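PDB 4V1S: alpha-1,6-mannanase from Bacteroides thetaiotaomicron, which probably hydrolyses alpha-1,6-mannosidic linkages of mannan as a glycoside hydrolase family 76 enzyme of a gut bacterium. Local coordinates for residues W147-L152 with K169-F174; D154-T159 with Y216-D221. One frame throughout, in Å; residues are numbered along the deposited sequence.

Interaction 1: residues W147-L152 with K169-F174; sequences WTAIGL and KGALAF
Ala149 and Ala171 meet methyl to methyl, Ala149 CB lying 4.0 Å from Ala171 CB, and this small pair sets the spacing of the two helices. With nothing larger between them the backbones close in until Ala149 CA and Ala171 CA are 5.5 Å apart. The Ala149 methyl also settles against the next residue of the other helix: Ala149 CB is 4.0 Å from Leu172 N and 4.2 Å from Leu172 CB. It therefore rests on main chain as much as on side chain, all of it by van der Waals contact. Helix 142-159 and helix 162-177 are consecutive in the chain, joined by a short turn, and form a helical hairpin, the kind of unit from which the (alpha/alpha)6 barrel of this family is built. Around the alanines the packing is completed from other parts of the fold. Tyr127 of strand 124-127 touches Ala171 and Leu152, while Ser211 of helix 202-219 touches Ala149 and Leu172. Away from this close point the contact thins quickly. Although the Leu152 side chain starts toward the other helix, Leu152 CD1 stays 4.9 Å from Ala171 CB. On the far flank of helix 162-177, Ala173 is exposed and Lys169 starts away from helix 142-159, its extended chain coming no closer. Trp147 leaves the opposite flank of its own helix to meet Trp82 and Phe269 edge-to-face.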
loop_
_atom_site.group_PDB
_atom_site.type_symbol
_atom_site.label_atom_id
_atom_site.label_comp_id
_atom_site.label_asym_id
_atom_site.label_seq_id
_atom_site.Cartn_x
_atom_site.Cartn_y
_atom_site.Cartn_z
ATOM N N TRP A 147 6.199 0.835 -2.219
ATOM C CA TRP A 147 5.152 -0.054 -1.770
ATOM C C TRP A 147 5.701 -1.369 -1.289
ATOM O O TRP A 147 5.258 -1.929 -0.282
ATOM C CB TRP A 147 4.194 -0.367 -2.929
ATOM C CG TRP A 147 3.127 0.628 -3.378
ATOM C CD1 TRP A 147 3.272 1.725 -4.205
ATOM C CD2 TRP A 147 1.724 0.503 -3.136
ATOM N NE1 TRP A 147 2.046 2.292 -4.462
ATOM C CE2 TRP A 147 1.076 1.557 -3.838
ATOM C CE3 TRP A 147 0.943 -0.406 -2.407
ATOM C CZ2 TRP A 147 -0.324 1.716 -3.837
ATOM C CZ3 TRP A 147 -0.440 -0.228 -2.389
ATOM C CH2 TRP A 147 -1.056 0.819 -3.112
ATOM N N THR A 148 6.690 -1.882 -2.037
ATOM C CA THR A 148 7.274 -3.192 -1.732
ATOM C C THR A 148 8.138 -3.109 -0.471
ATOM O O THR A 148 8.021 -3.958 0.417
ATOM C CB THR A 148 8.096 -3.725 -2.915
ATOM O OG1 THR A 148 7.243 -3.815 -4.068
ATOM C CG2 THR A 148 8.691 -5.061 -2.622
ATOM N N ALA A 149 8.949 -2.041 -0.363
ATOM C CA ALA A 149 9.777 -1.826 0.813
ATOM C C ALA A 149 8.961 -1.825 2.108
ATOM O O ALA A 149 9.378 -2.398 3.094
ATOM C CB ALA A 149 10.578 -0.534 0.675
ATOM N N ILE A 150 7.802 -1.191 2.091
ATOM C CA ILE A 150 6.893 -1.172 3.242
ATOM C C ILE A 150 6.575 -2.601 3.643
ATOM O O ILE A 150 6.727 -2.960 4.805
ATOM C CB ILE A 150 5.616 -0.389 2.889
ATOM C CG1 ILE A 150 5.904 1.119 2.810
ATOM C CG2 ILE A 150 4.539 -0.609 3.932
ATOM C CD1 ILE A 150 4.870 1.854 1.957
ATOM N N GLY A 151 6.129 -3.419 2.683
ATOM C CA GLY A 151 5.750 -4.822 2.965
ATOM C C GLY A 151 6.953 -5.613 3.495
ATOM O O GLY A 151 6.802 -6.410 4.431
ATOM N N LEU A 152 8.138 -5.410 2.891
ATOM C CA LEU A 152 9.324 -6.153 3.325
ATOM C C LEU A 152 9.791 -5.741 4.719
ATOM O O LEU A 152 10.245 -6.586 5.480
ATOM C CB LEU A 152 10.447 -6.051 2.292
ATOM C CG LEU A 152 10.096 -6.610 0.897
ATOM C CD1 LEU A 152 11.199 -6.253 -0.087
ATOM C CD2 LEU A 152 9.911 -8.124 0.985
ATOM N N LYS A 169 15.765 -2.772 2.281
ATOM C CA LYS A 169 16.769 -1.734 2.154
ATOM C C LYS A 169 17.093 -1.432 0.692
ATOM O O LYS A 169 17.245 -0.257 0.295
ATOM C CB LYS A 169 18.049 -2.125 2.908
ATOM C CG LYS A 169 17.891 -2.070 4.403
ATOM C CD LYS A 169 19.148 -2.647 5.037
ATOM C CE LYS A 169 19.095 -2.670 6.536
ATOM N NZ LYS A 169 20.296 -3.361 7.099
ATOM N N GLY A 170 17.191 -2.491 -0.115
ATOM C CA GLY A 170 17.513 -2.327 -1.510
ATOM C C GLY A 170 16.402 -1.674 -2.290
ATOM O O GLY A 170 16.643 -0.800 -3.107
ATOM N N ALA A 171 15.175 -2.079 -2.031
ATOM C CA ALA A 171 14.018 -1.447 -2.699
ATOM C C ALA A 171 13.945 0.044 -2.343
ATOM O O ALA A 171 13.717 0.882 -3.196
ATOM C CB ALA A 171 12.738 -2.160 -2.283
ATOM N N LEU A 172 14.098 0.356 -1.052
ATOM C CA LEU A 172 14.059 1.750 -0.599
ATOM C C LEU A 172 15.228 2.532 -1.223
ATOM O O LEU A 172 15.049 3.679 -1.646
ATOM C CB LEU A 172 14.036 1.862 0.908
ATOM C CG LEU A 172 14.001 3.309 1.424
ATOM C CD1 LEU A 172 12.858 4.110 0.784
ATOM C CD2 LEU A 172 13.910 3.340 2.936
ATOM N N ALA A 173 16.410 1.925 -1.318
ATOM C CA ALA A 173 17.536 2.618 -1.963
ATOM C C ALA A 173 17.191 2.943 -3.415
ATOM O O ALA A 173 17.546 4.019 -3.955
ATOM C CB ALA A 173 18.783 1.788 -1.897
ATOM N N PHE A 174 16.469 2.041 -4.059
ATOM C CA PHE A 174 16.026 2.333 -5.392
ATOM C C PHE A 174 15.100 3.532 -5.415
ATOM O O PHE A 174 15.279 4.455 -6.218
ATOM C CB PHE A 174 15.410 1.129 -6.099
ATOM C CG PHE A 174 15.070 1.417 -7.542
ATOM C CD1 PHE A 174 16.070 1.504 -8.481
ATOM C CD2 PHE A 174 13.787 1.752 -7.926
ATOM C CE1 PHE A 174 15.780 1.860 -9.791
ATOM C CE2 PHE A 174 13.490 2.098 -9.222
ATOM C CZ PHE A 174 14.488 2.147 -10.163
#

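Interaction 2: residues D154-T159 with Y216-D221; sequences DAYLAT and YEITQD
Ile218 reaches across to Tyr156 and Leu157 together, CG2 meeting the tyrosine and the CG1-CD1 branch meeting both. Its CG2 methyl approaches the ring of Tyr156 obliquely, with Ile218 CG2 3.9 Å from Tyr156 CE2. The other branch runs toward the leucine, where Ile218 CG1 lies 3.8 Å from Leu157 CD2. At the end of that branch the methyl bridges both partners: Ile218 CD1 is 4.0 Å from Tyr156 CD2 and 4.2 Å from Leu157 CD2. The division follows from chi1 of -70°, which sets CG1 anti to the carbonyl carbon and leaves CG2 anti to the backbone N. Tyr156 CG, like Ile218 CG2, is anti to the backbone N (chi1 172°), which brings the ring out to the isoleucine; its side chain also touches Asn162 and Leu165 of helix 162-177. The backbones stay well apart, Leu157 CA to Ile218 CA being 8.3 Å, because these larger side chains fill the gap. Leu157 is exposed, and the contact lies at the surface. Two salt bridges flank it, Asp154 with Lys214 and Glu217 with Lys276. Both helices end here. Thr159 OG1 donates to Ala155 O at 2.8 Å from above the carbonyl plane, and Thr219 OG1 accepts from Asp221 N at 3.1 Å in an ST turn. After Gln220, with its positive phi, Asp221 N-caps helix 222-239. Helices 142-159 and 202-219 run in roughly the same direction, with the return helix 162-177 between them in sequence, as expected of neighbours in one layer of an (alpha/alpha)6 barrel.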
loop_
_atom_site.group_PDB
_atom_site.type_symbol
_atom_site.label_atom_id
_atom_site.label_comp_id
_atom_site.label_asym_id
_atom_site.label_seq_id
_atom_site.Cartn_x
_atom_site.Cartn_y
_atom_site.Cartn_z
ATOM N N ASP A 154 7.718 -4.773 7.066
ATOM C CA ASP A 154 6.759 -5.440 7.941
ATOM C C ASP A 154 7.009 -6.959 8.019
ATOM O O ASP A 154 6.838 -7.562 9.080
ATOM C CB ASP A 154 5.324 -5.123 7.475
ATOM C CG ASP A 154 4.938 -3.675 7.765
ATOM O OD1 ASP A 154 5.497 -3.098 8.712
ATOM O OD2 ASP A 154 4.060 -3.118 7.073
ATOM N N ALA A 155 7.431 -7.556 6.901
ATOM C CA ALA A 155 7.756 -8.974 6.862
ATOM C C ALA A 155 8.950 -9.280 7.781
ATOM O O ALA A 155 8.954 -10.274 8.526
ATOM C CB ALA A 155 8.037 -9.437 5.441
ATOM N N TYR A 156 9.962 -8.425 7.712
ATOM C CA TYR A 156 11.093 -8.516 8.643
ATOM C C TYR A 156 10.662 -8.352 10.111
ATOM O O TYR A 156 11.074 -9.114 10.975
ATOM C CB TYR A 156 12.178 -7.466 8.297
ATOM C CG TYR A 156 13.256 -7.400 9.355
ATOM C CD1 TYR A 156 14.228 -8.378 9.442
ATOM C CD2 TYR A 156 13.242 -6.409 10.311
ATOM C CE1 TYR A 156 15.186 -8.344 10.452
ATOM C CE2 TYR A 156 14.187 -6.367 11.307
ATOM C CZ TYR A 156 15.153 -7.340 11.379
ATOM O OH TYR A 156 16.102 -7.249 12.380
ATOM N N LEU A 157 9.836 -7.359 10.406
ATOM C CA LEU A 157 9.390 -7.190 11.771
ATOM C C LEU A 157 8.665 -8.428 12.294
ATOM O O LEU A 157 8.781 -8.759 13.459
ATOM C CB LEU A 157 8.526 -5.947 11.911
ATOM C CG LEU A 157 9.240 -4.601 11.771
ATOM C CD1 LEU A 157 8.208 -3.490 11.660
ATOM C CD2 LEU A 157 10.165 -4.323 12.944
ATOM N N ALA A 158 7.907 -9.085 11.419
ATOM C CA ALA A 158 7.092 -10.255 11.789
ATOM C C ALA A 158 7.906 -11.539 11.982
ATOM O O ALA A 158 7.506 -12.418 12.752
ATOM C CB ALA A 158 6.000 -10.494 10.751
ATOM N N THR A 159 9.018 -11.655 11.254
ATOM C CA THR A 159 9.749 -12.922 11.154
ATOM C C THR A 159 11.213 -12.864 11.556
ATOM O O THR A 159 11.839 -13.909 11.818
ATOM C CB THR A 159 9.755 -13.463 9.708
ATOM O OG1 THR A 159 10.477 -12.574 8.852
ATOM C CG2 THR A 159 8.343 -13.678 9.198
ATOM N N TYR A 216 13.928 3.633 9.602
ATOM C CA TYR A 216 14.464 4.403 10.716
ATOM C C TYR A 216 14.201 3.687 12.033
ATOM O O TYR A 216 15.091 3.557 12.877
ATOM C CB TYR A 216 13.873 5.824 10.764
ATOM C CG TYR A 216 14.315 6.582 11.977
ATOM C CD1 TYR A 216 15.649 6.923 12.147
ATOM C CD2 TYR A 216 13.412 6.918 12.975
ATOM C CE1 TYR A 216 16.072 7.599 13.278
ATOM C CE2 TYR A 216 13.818 7.590 14.112
ATOM C CZ TYR A 216 15.146 7.939 14.250
ATOM O OH TYR A 216 15.578 8.606 15.373
ATOM N N GLU A 217 12.973 3.229 12.217
ATOM C CA GLU A 217 12.615 2.545 13.453
ATOM C C GLU A 217 13.438 1.269 13.616
ATOM O O GLU A 217 13.913 0.970 14.710
ATOM C CB GLU A 217 11.119 2.258 13.480
ATOM C CG GLU A 217 10.288 3.521 13.648
ATOM C CD GLU A 217 8.806 3.271 13.863
ATOM O OE1 GLU A 217 8.344 2.091 13.783
ATOM O OE2 GLU A 217 8.088 4.286 14.087
ATOM N N ILE A 218 13.648 0.542 12.528
ATOM C CA ILE A 218 14.417 -0.696 12.576
ATOM C C ILE A 218 15.911 -0.446 12.815
ATOM O O ILE A 218 16.537 -1.094 13.682
ATOM C CB ILE A 218 14.217 -1.524 11.283
ATOM C CG1 ILE A 218 12.792 -2.073 11.260
ATOM C CG2 ILE A 218 15.232 -2.663 11.182
ATOM C CD1 ILE A 218 12.316 -2.506 9.886
ATOM N N THR A 219 16.494 0.464 12.049
ATOM C CA THR A 219 17.963 0.635 12.035
ATOM C C THR A 219 18.517 1.732 12.951
ATOM O O THR A 219 19.712 1.743 13.236
ATOM C CB THR A 219 18.464 0.985 10.628
ATOM O OG1 THR A 219 17.981 2.290 10.257
ATOM C CG2 THR A 219 18.039 -0.063 9.611
ATOM N N GLN A 220 17.629 2.647 13.356
ATOM C CA GLN A 220 17.951 3.876 14.070
ATOM C C GLN A 220 18.960 4.755 13.322
ATOM O O GLN A 220 19.594 5.615 13.919
ATOM C CB GLN A 220 18.376 3.557 15.524
ATOM C CG GLN A 220 17.248 2.927 16.340
ATOM C CD GLN A 220 16.077 3.888 16.582
ATOM O OE1 GLN A 220 14.935 3.669 16.104
ATOM N NE2 GLN A 220 16.362 4.978 17.292
ATOM N N ASP A 221 19.043 4.573 12.000
ATOM C CA ASP A 221 19.939 5.371 11.163
ATOM C C ASP A 221 19.218 6.675 10.806
ATOM O O ASP A 221 18.231 6.672 10.045
ATOM C CB ASP A 221 20.327 4.582 9.912
ATOM C CG ASP A 221 21.308 5.311 9.012
ATOM O OD1 ASP A 221 21.480 6.556 9.111
ATOM O OD2 ASP A 221 21.912 4.618 8.177
#

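Interactions 1 and 2 have centres about 11 Å apart and share helix 142-159, whose middle meets helix 162-177 in interaction 1; in interaction 2 its C-terminal end meets that of helix 202-219. Along the chain the segments alternate: 147-152, 154-159, 169-174, then 216-221. Interaction 1 thus joins neighbours in sequence, whereas interaction 2 brings back a helix from 57 residues farther on. The contact centre lies about 12 Å from the chain's centre in interaction 1 and about 17 Å in interaction 2, a step from buried core to surface. Lys169 CE packs 4.2 Å from Thr219 CG2, linking the second segments directly. Hairpin partners plus the next same-direction helix are consistent with a section of the barrel wall.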